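Local coordinates for Cro protein (Xylella fastidiosa, PDB 3BD1) that probably acts as a prophage transcription factor, a Cro protein expected to bind operator DNA through its helix-turn-helix, at residues I8-S13 with R47-A52; R34-A39 with E57-V62; A3-I8 with N30-G35. All blocks are in the same frame, centred on the assembly; numbering follows the deposited sequence.

Interaction 1: I8-S13 with R47-A52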
loop_
_atom_site.group_PDB
_atom_site.type_symbol
_atom_site.label_atom_id
_atom_site.label_comp_id
_atom_site.label_asym_id
_atom_site.label_seq_id
_atom_site.Cartn_x
_atom_site.Cartn_y
_atom_site.Cartn_z
ATOM N N ILE A 8 0.266 2.901 5.370
ATOM C CA ILE A 8 0.840 1.818 4.571
ATOM C C ILE A 8 1.817 2.374 3.550
ATOM O O ILE A 8 2.914 1.842 3.376
ATOM C CB ILE A 8 -0.276 0.978 3.863
ATOM C CG1 ILE A 8 -1.101 0.200 4.892
ATOM C CG2 ILE A 8 0.273 0.086 2.771
ATOM C CD1 ILE A 8 -2.427 -0.392 4.376
ATOM N N ASN A 9 1.437 3.452 2.884
ATOM C CA ASN A 9 2.290 4.054 1.874
ATOM C C ASN A 9 3.542 4.680 2.475
ATOM O O ASN A 9 4.586 4.648 1.834
ATOM C CB ASN A 9 1.521 5.060 1.036
ATOM C CG ASN A 9 0.589 4.391 0.041
ATOM O OD1 ASN A 9 0.824 3.237 -0.338
ATOM N ND2 ASN A 9 -0.459 5.086 -0.387
ATOM N N LYS A 10 3.429 5.186 3.699
ATOM C CA LYS A 10 4.603 5.802 4.343
ATOM C C LYS A 10 5.675 4.760 4.584
ATOM O O LYS A 10 6.859 5.022 4.334
ATOM C CB LYS A 10 4.199 6.501 5.632
ATOM C CG LYS A 10 5.346 7.141 6.343
ATOM C CD LYS A 10 5.925 8.245 5.467
ATOM C CE LYS A 10 6.750 9.219 6.274
ATOM N NZ LYS A 10 7.974 8.529 6.711
ATOM N N LEU A 11 5.258 3.602 5.086
ATOM C CA LEU A 11 6.202 2.496 5.276
ATOM C C LEU A 11 6.582 1.805 3.964
ATOM O O LEU A 11 7.691 1.275 3.832
ATOM C CB LEU A 11 5.644 1.496 6.283
ATOM C CG LEU A 11 5.853 1.813 7.773
ATOM C CD1 LEU A 11 7.330 1.597 8.157
ATOM C CD2 LEU A 11 5.369 3.201 8.148
ATOM N N GLY A 12 5.645 1.808 3.019
ATOM C CA GLY A 12 5.862 1.331 1.688
ATOM C C GLY A 12 5.099 0.102 1.279
ATOM O O GLY A 12 4.858 -0.148 0.096
ATOM N N SER A 13 4.714 -0.674 2.272
ATOM C CA SER A 13 3.930 -1.870 2.035
ATOM C C SER A 13 3.224 -2.302 3.307
ATOM O O SER A 13 3.588 -1.914 4.414
ATOM C CB SER A 13 4.825 -3.018 1.573
ATOM O OG SER A 13 5.693 -3.452 2.601
ATOM N N ARG A 47 3.955 6.989 15.541
ATOM C CA ARG A 47 5.407 6.949 15.695
ATOM C C ARG A 47 6.135 6.323 14.499
ATOM O O ARG A 47 7.124 6.878 14.004
ATOM C CB ARG A 47 5.760 6.205 16.977
ATOM C CG ARG A 47 5.416 6.973 18.239
ATOM C CD ARG A 47 5.737 6.178 19.493
ATOM N NE ARG A 47 5.503 6.990 20.686
ATOM C CZ ARG A 47 5.438 6.496 21.919
ATOM N NH1 ARG A 47 5.571 5.197 22.133
ATOM N NH2 ARG A 47 5.219 7.318 22.937
ATOM N N VAL A 48 5.692 5.146 14.064
ATOM C CA VAL A 48 6.401 4.460 12.987
ATOM C C VAL A 48 6.288 5.166 11.650
ATOM O O VAL A 48 7.152 4.989 10.784
ATOM C CB VAL A 48 6.012 2.982 12.856
ATOM C CG1 VAL A 48 6.291 2.224 14.169
ATOM C CG2 VAL A 48 4.577 2.736 12.350
ATOM N N THR A 49 5.195 5.918 11.481
ATOM C CA THR A 49 5.037 6.723 10.267
ATOM C C THR A 49 5.694 8.093 10.349
ATOM O O THR A 49 5.549 8.935 9.454
ATOM C CB THR A 49 3.542 6.919 9.936
ATOM O OG1 THR A 49 2.926 7.760 10.916
ATOM C CG2 THR A 49 2.785 5.604 9.669
ATOM N N ASN A 50 6.424 8.327 11.451
ATOM C CA ASN A 50 7.078 9.622 11.661
ATOM C C ASN A 50 6.098 10.791 11.602
ATOM O O ASN A 50 6.439 11.888 11.151
ATOM C CB ASN A 50 8.194 9.866 10.676
ATOM C CG ASN A 50 9.201 10.937 11.109
ATOM O OD1 ASN A 50 9.736 11.711 10.273
ATOM N ND2 ASN A 50 9.448 10.970 12.397
ATOM N N GLY A 51 4.878 10.522 12.060
ATOM C CA GLY A 51 3.856 11.552 12.095
ATOM C C GLY A 51 3.156 11.835 10.769
ATOM O O GLY A 51 2.391 12.823 10.667
ATOM N N ALA A 52 3.360 10.986 9.763
ATOM C CA ALA A 52 2.677 11.148 8.471
ATOM C C ALA A 52 1.179 10.978 8.687
ATOM O O ALA A 52 0.405 11.595 7.967
ATOM C CB ALA A 52 3.134 10.129 7.464
HETATM O O HOH W 1 7.995 6.137 8.433
#
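The carbonyl O of Val-48 takes a hydrogen bond from an ordered water at 2.7 Å, and Lys-10 donates to that same water from NZ at 2.9 Å, giving a one-water bridge between helix 3-11 and the end of helix 42-48. The rest of the contact is van der Waals packing. Lys-10 lies against the turn with most of its length: CG stands anti to the backbone N (chi1 180°) and faces Ala-52 CB at 3.9 Å, while CE comes to 3.4 Å from Thr-49 O. The chain bends at chi2 and again at chi4 (70°), and the second bend places NZ, whose neighbours include Asn-50 CB as well as the water. Thr-49 O has a donor of its own, Ala-52 N at 3.0 Å, which closes the turn over which the lysine methylenes run.

Leu-11 supplies the buried half through a single branch. Its CD2 sits 3.8 Å from Thr-49 CG2, the two side chains crossing at about a right angle, and also approaches Val-48 CG2 at 4.3 Å. The methyl of Thr-49 can face the leucine while its OG1 is occupied with Ile-45 O of helix 42-48, which Thr-49 follows. Leu-11 further packs on Leu-17 of helix 14-21 and on Leu-11 of the second subunit, so the apolar side of the contact continues into a subunit interface. The surface offered to Lys-10 is a helix terminus: a Schellman motif with Asn-50, at positive phi, as its C-prime residue, overlapped by a type I' beta turn from Thr-49 to Ala-52.

Interaction 2: R34-A39 with E57-V62; sequences RGRVPA and ELRPDV. With GOL (glycerol), chain D.
Arg-59, its chain bent at chi2 and chi3, brings its guanidinium from just beyond helix 55-58 to the backbone of Val-37 in the loop that follows helix 25-34, a helix terminated by a Schellman motif at Gly-35. In this all-helical fold the contact therefore ties the chain leaving helix 25-34 to the chain leaving helix 55-58.

The polar part centres on Arg-59. NH1 donates to Val-37 O at 2.9 Å (154°), with the donor in the carbonyl plane and the acceptor near the guanidinium plane. The other edge of the group is held within its own segment: NE and NH2 grip Asp-61 side-on, one nitrogen to each carboxylate oxygen, in a salt bridge whose NH2 to OD2 bond measures 2.9 Å. That fork fixes the rotation of the guanidinium and leaves NH1 directed at the loop. A water adds a backbone bridge, accepting from Val-37 N and donating to Leu-58 O at 2.6 Å.

The apolar part covers both faces of the same group. Arg-36 CG lies 3.3 Å above one face and Val-62 CG2 3.4 Å above the opposite one, each offset toward the rim. The two guanidiniums stand 81° apart, and the aliphatic part of Arg-36 is what meets the Arg-59 face. Deeper in, Val-37 CG2 packs on Leu-58 CB, and both residues continue onto Cys-42 of helix 42-48. Ala-39 also touches Ala-39 of the fourth subunit.

The bound-molecule contacts are again polar: O1 of a glycerol, probably from the crystallisation liquor, accepts from Arg-59 NH1 at 2.9 Å and from Ala-39 N at 3.0 Å.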
loop_
_atom_site.group_PDB
_atom_site.type_symbol
_atom_site.label_atom_id
_atom_site.label_comp_id
_atom_site.label_asym_id
_atom_site.label_seq_id
_atom_site.Cartn_x
_atom_site.Cartn_y
_atom_site.Cartn_z
ATOM N N ARG A 34 -12.307 -2.905 7.884
ATOM C CA ARG A 34 -13.320 -2.398 8.799
ATOM C C ARG A 34 -13.195 -0.896 9.021
ATOM O O ARG A 34 -14.037 -0.295 9.692
ATOM C CB ARG A 34 -13.322 -3.204 10.094
ATOM C CG ARG A 34 -12.260 -2.768 11.063
ATOM C CD ARG A 34 -11.901 -3.842 12.073
ATOM N NE ARG A 34 -11.016 -3.220 13.056
ATOM C CZ ARG A 34 -10.350 -3.846 14.014
ATOM N NH1 ARG A 34 -10.422 -5.165 14.155
ATOM N NH2 ARG A 34 -9.600 -3.111 14.819
ATOM N N GLY A 35 -12.157 -0.299 8.440
ATOM C CA GLY A 35 -11.942 1.148 8.499
ATOM C C GLY A 35 -11.567 1.625 9.888
ATOM O O GLY A 35 -11.879 2.743 10.284
ATOM N N ARG A 36 -10.895 0.782 10.665
ATOM C CA ARG A 36 -10.644 1.152 12.054
ATOM C C ARG A 36 -9.443 0.405 12.615
ATOM O O ARG A 36 -9.469 -0.824 12.729
ATOM C CB ARG A 36 -11.854 0.777 12.919
ATOM C CG ARG A 36 -11.778 1.176 14.388
ATOM C CD ARG A 36 -12.984 0.706 15.189
ATOM N NE ARG A 36 -12.922 -0.700 15.591
ATOM C CZ ARG A 36 -13.669 -1.686 15.096
ATOM N NH1 ARG A 36 -14.579 -1.466 14.155
ATOM N NH2 ARG A 36 -13.509 -2.924 15.549
ATOM N N VAL A 37 -8.415 1.165 12.979
ATOM C CA VAL A 37 -7.284 0.601 13.682
ATOM C C VAL A 37 -7.654 0.536 15.163
ATOM O O VAL A 37 -8.404 1.372 15.674
ATOM C CB VAL A 37 -5.940 1.363 13.457
ATOM C CG1 VAL A 37 -5.718 1.592 11.963
ATOM C CG2 VAL A 37 -5.788 2.674 14.188
ATOM N N PRO A 38 -7.111 -0.454 15.872
ATOM C CA PRO A 38 -7.312 -0.501 17.320
ATOM C C PRO A 38 -6.797 0.764 18.023
ATOM O O PRO A 38 -5.744 1.290 17.665
ATOM C CB PRO A 38 -6.462 -1.705 17.740
ATOM C CG PRO A 38 -6.314 -2.534 16.550
ATOM C CD PRO A 38 -6.281 -1.571 15.394
ATOM N N ALA A 39 -7.525 1.241 19.031
ATOM C CA ALA A 39 -7.191 2.494 19.695
ATOM C C ALA A 39 -5.782 2.358 20.266
ATOM O O ALA A 39 -5.018 3.330 20.248
ATOM C CB ALA A 39 -8.216 2.829 20.819
ATOM N N GLU A 57 -6.321 11.411 13.257
ATOM C CA GLU A 57 -6.702 11.002 11.924
ATOM C C GLU A 57 -7.105 9.550 11.890
ATOM O O GLU A 57 -7.979 9.161 11.105
ATOM C CB GLU A 57 -5.583 11.277 10.919
ATOM C CG GLU A 57 -5.249 12.755 10.768
ATOM C CD GLU A 57 -3.948 13.076 10.066
ATOM O OE1 GLU A 57 -2.993 12.309 10.116
ATOM O OE2 GLU A 57 -3.820 14.140 9.441
ATOM N N LEU A 58 -6.455 8.741 12.728
ATOM C CA LEU A 58 -6.758 7.322 12.784
ATOM C C LEU A 58 -8.058 7.027 13.516
ATOM O O LEU A 58 -8.868 6.212 13.078
ATOM C CB LEU A 58 -5.578 6.569 13.422
ATOM C CG LEU A 58 -4.283 6.522 12.605
ATOM C CD1 LEU A 58 -3.092 6.264 13.578
ATOM C CD2 LEU A 58 -4.380 5.511 11.488
ATOM N N ARG A 59 -8.269 7.689 14.644
ATOM C CA ARG A 59 -9.417 7.408 15.496
ATOM C C ARG A 59 -9.943 8.725 16.036
ATOM O O ARG A 59 -9.734 9.094 17.194
ATOM C CB ARG A 59 -9.105 6.404 16.613
ATOM C CG ARG A 59 -8.837 4.980 16.138
ATOM C CD ARG A 59 -10.074 4.289 15.537
ATOM N NE ARG A 59 -11.185 4.249 16.484
ATOM C CZ ARG A 59 -11.334 3.312 17.413
ATOM N NH1 ARG A 59 -10.452 2.324 17.500
ATOM N NH2 ARG A 59 -12.348 3.344 18.258
ATOM N N PRO A 60 -10.689 9.456 15.195
ATOM C CA PRO A 60 -11.247 10.719 15.647
ATOM C C PRO A 60 -12.284 10.592 16.761
ATOM O O PRO A 60 -12.551 11.589 17.424
ATOM C CB PRO A 60 -11.858 11.342 14.391
ATOM C CG PRO A 60 -11.837 10.317 13.394
ATOM C CD PRO A 60 -10.971 9.169 13.782
ATOM N N ASP A 61 -12.837 9.396 16.917
ATOM C CA ASP A 61 -13.750 9.073 17.994
ATOM C C ASP A 61 -13.060 8.858 19.338
ATOM O O ASP A 61 -13.764 8.758 20.347
ATOM C CB ASP A 61 -14.543 7.816 17.647
ATOM C CG ASP A 61 -13.711 6.604 17.288
ATOM O OD1 ASP A 61 -12.663 6.740 16.623
ATOM O OD2 ASP A 61 -14.174 5.500 17.656
ATOM N N VAL A 62 -11.726 8.771 19.342
ATOM C CA VAL A 62 -10.944 8.517 20.548
ATOM C C VAL A 62 -10.103 9.741 20.924
ATOM O O VAL A 62 -10.046 10.110 22.094
ATOM C CB VAL A 62 -10.047 7.269 20.346
ATOM C CG1 VAL A 62 -9.057 7.098 21.525
ATOM C CG2 VAL A 62 -10.899 6.031 20.117
HETATM C C1 GOL D . -11.346 -0.003 20.336
HETATM O O1 GOL D . -10.244 0.144 19.472
HETATM C C2 GOL D . -11.406 0.559 21.750
HETATM O O2 GOL D . -10.853 1.853 21.677
HETATM C C3 GOL D . -10.898 -0.239 22.951
HETATM O O3 GOL D . -9.686 -0.740 22.424
HETATM O O HOH W 2 -8.474 3.850 11.955
#

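Interaction 3: A3-I8 with N30-G35; sequences AIDIAI and NWRARG
Ile-4 and Asp-5, consecutive on helix 3-11, meet helix 25-34 in two different ways, one by close apolar packing and the other by a salt bridge at the margin. The tight part belongs to Ile-4. Its CD1 presses on the backbone, 3.5 Å from Trp-31 O and 3.9 Å from Arg-32 CA, and also reaches Trp-31 CB. The other branch, CG2, rests against Arg-32 CB at 4.1 Å. The isoleucine thus packs on the flank of the helix and on the first carbons of the side chains, while the indole of Trp-31 leads away from it.

The outer side is polar and depends on the length of Arg-32. The axes of the two short helical segments come no closer than 10.3 Å, at 149° between their directions, and Arg-32 spans the gap with an extended chain: CG is anti to the backbone N (chi1 -168°), and the chain stays straight as far as NE. There it meets Asp-5 side-on. Arg-32 NE donates to Asp-5 OD1 at 2.6 Å (162°), close to the guanidinium plane; Arg-32 NH2 donates to Asp-5 OD2 at 2.8 Å, less straight and with the oxygen tilted from that plane. Both carboxylate oxygens use their syn lone pairs, and the two flat groups are nearly coplanar. Arg-32 is exposed and Asp-5 partly so, which puts the salt bridge on the solvent side of the buried Ile-4. A glycerol, probably from the crystallisation liquor, lies about 4 Å from the Asp-5 side chain.

Beyond these residues the core closes in: Ile-4 continues onto Val-37 of the loop after helix 25-34, Trp-31 packs on Leu-21 of helix 14-21 and Ile-45 of helix 42-48, and Ile-8, one turn along from Ile-4, leans on Val-14 and Leu-17 of helix 14-21.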
loop_
_atom_site.group_PDB
_atom_site.type_symbol
_atom_site.label_atom_id
_atom_site.label_comp_id
_atom_site.label_asym_id
_atom_site.label_seq_id
_atom_site.Cartn_x
_atom_site.Cartn_y
_atom_site.Cartn_z
ATOM N N ALA A 3 -6.560 7.183 6.349
ATOM C CA ALA A 3 -5.360 7.290 7.168
ATOM C C ALA A 3 -4.559 5.991 7.152
ATOM O O ALA A 3 -3.319 6.000 7.210
ATOM C CB ALA A 3 -5.762 7.654 8.605
ATOM N N ILE A 4 -5.255 4.865 7.105
ATOM C CA ILE A 4 -4.550 3.586 7.098
ATOM C C ILE A 4 -3.715 3.425 5.833
ATOM O O ILE A 4 -2.582 2.934 5.877
ATOM C CB ILE A 4 -5.491 2.373 7.267
ATOM C CG1 ILE A 4 -6.171 2.401 8.640
ATOM C CG2 ILE A 4 -4.721 1.063 7.051
ATOM C CD1 ILE A 4 -7.347 1.442 8.885
ATOM N N ASP A 5 -4.271 3.844 4.706
ATOM C CA ASP A 5 -3.539 3.808 3.454
ATOM C C ASP A 5 -2.356 4.766 3.445
ATOM O O ASP A 5 -1.296 4.427 2.921
ATOM C CB ASP A 5 -4.461 4.111 2.287
ATOM C CG ASP A 5 -5.415 2.981 2.007
ATOM O OD1 ASP A 5 -5.145 1.811 2.335
ATOM O OD2 ASP A 5 -6.487 3.243 1.437
ATOM N N ILE A 6 -2.513 5.950 4.033
ATOM C CA ILE A 6 -1.375 6.863 4.142
ATOM C C ILE A 6 -0.279 6.190 4.958
ATOM O O ILE A 6 0.901 6.290 4.594
ATOM C CB ILE A 6 -1.773 8.205 4.778
ATOM C CG1 ILE A 6 -2.821 8.921 3.907
ATOM C CG2 ILE A 6 -0.568 9.104 5.025
ATOM C CD1 ILE A 6 -3.437 10.174 4.518
ATOM N N ALA A 7 -0.651 5.528 6.054
ATOM C CA ALA A 7 0.338 4.815 6.874
ATOM C C ALA A 7 1.038 3.692 6.116
ATOM O O ALA A 7 2.264 3.501 6.183
ATOM C CB ALA A 7 -0.319 4.267 8.135
ATOM N N ILE A 8 0.266 2.901 5.370
ATOM C CA ILE A 8 0.840 1.818 4.571
ATOM C C ILE A 8 1.817 2.374 3.550
ATOM O O ILE A 8 2.914 1.842 3.376
ATOM C CB ILE A 8 -0.276 0.978 3.863
ATOM C CG1 ILE A 8 -1.101 0.200 4.892
ATOM C CG2 ILE A 8 0.273 0.086 2.771
ATOM C CD1 ILE A 8 -2.427 -0.392 4.376
ATOM N N ASN A 30 -7.327 -6.474 7.985
ATOM C CA ASN A 30 -8.569 -6.383 8.746
ATOM C C ASN A 30 -8.920 -4.966 9.196
ATOM O O ASN A 30 -10.093 -4.584 9.096
ATOM C CB ASN A 30 -8.568 -7.301 9.966
ATOM C CG ASN A 30 -9.899 -7.290 10.701
ATOM O OD1 ASN A 30 -9.935 -7.256 11.933
ATOM N ND2 ASN A 30 -10.998 -7.318 9.953
ATOM N N TRP A 31 -7.912 -4.234 9.684
ATOM C CA TRP A 31 -8.158 -2.863 10.138
ATOM C C TRP A 31 -8.656 -2.042 8.955
ATOM O O TRP A 31 -9.589 -1.237 9.043
ATOM C CB TRP A 31 -6.894 -2.206 10.712
ATOM C CG TRP A 31 -6.280 -2.934 11.856
ATOM C CD1 TRP A 31 -6.818 -3.936 12.607
ATOM C CD2 TRP A 31 -4.959 -2.723 12.352
ATOM N NE1 TRP A 31 -5.911 -4.348 13.555
ATOM C CE2 TRP A 31 -4.758 -3.615 13.421
ATOM C CE3 TRP A 31 -3.939 -1.835 12.008
ATOM C CZ2 TRP A 31 -3.571 -3.660 14.140
ATOM C CZ3 TRP A 31 -2.761 -1.894 12.719
ATOM C CH2 TRP A 31 -2.584 -2.788 13.775
ATOM N N ARG A 32 -8.008 -2.268 7.819
ATOM C CA ARG A 32 -8.359 -1.510 6.628
ATOM C C ARG A 32 -9.777 -1.859 6.185
ATOM O O ARG A 32 -10.547 -0.947 5.873
ATOM C CB ARG A 32 -7.351 -1.729 5.500
ATOM C CG ARG A 32 -7.576 -0.713 4.387
ATOM C CD ARG A 32 -6.802 -1.041 3.142
ATOM N NE ARG A 32 -7.040 0.003 2.149
ATOM C CZ ARG A 32 -8.117 0.180 1.389
ATOM N NH1 ARG A 32 -9.181 -0.614 1.439
ATOM N NH2 ARG A 32 -8.107 1.202 0.549
ATOM N N ALA A 33 -10.114 -3.149 6.185
ATOM C CA ALA A 33 -11.430 -3.610 5.748
ATOM C C ALA A 33 -12.543 -2.982 6.577
ATOM O O ALA A 33 -13.587 -2.576 6.042
ATOM C CB ALA A 33 -11.542 -5.131 5.818
ATOM N N ARG A 34 -12.307 -2.905 7.884
ATOM C CA ARG A 34 -13.320 -2.398 8.799
ATOM C C ARG A 34 -13.195 -0.896 9.021
ATOM O O ARG A 34 -14.037 -0.295 9.692
ATOM C CB ARG A 34 -13.322 -3.204 10.094
ATOM C CG ARG A 34 -12.260 -2.768 11.063
ATOM C CD ARG A 34 -11.901 -3.842 12.073
ATOM N NE ARG A 34 -11.016 -3.220 13.056
ATOM C CZ ARG A 34 -10.350 -3.846 14.014
ATOM N NH1 ARG A 34 -10.422 -5.165 14.155
ATOM N NH2 ARG A 34 -9.600 -3.111 14.819
ATOM N N GLY A 35 -12.157 -0.299 8.440
ATOM C CA GLY A 35 -11.942 1.148 8.499
ATOM C C GLY A 35 -11.567 1.625 9.888
ATOM O O GLY A 35 -11.879 2.743 10.284
#

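Overall arrangement
Helix 3-11 serves two of the contacts: its N-terminal part faces helix 25-34 in interaction 3, and its last turn faces the end of helix 42-48 in interaction 1, with centres about 12 Å apart. Interactions 2 and 3 are closer, about 9 Å between centres, and share Arg-34 and Gly-35 where helix 25-34 passes into its loop. Interactions 1 and 2 lie on opposite sides of the chain's centre, about 16 Å apart. Along the chain interaction 1 alternates with both others, whereas interaction 2 begins where interaction 3 ends. Segments distant in sequence are thus tied together, consistent with a helix-turn-helix held in a compact all-helical domain.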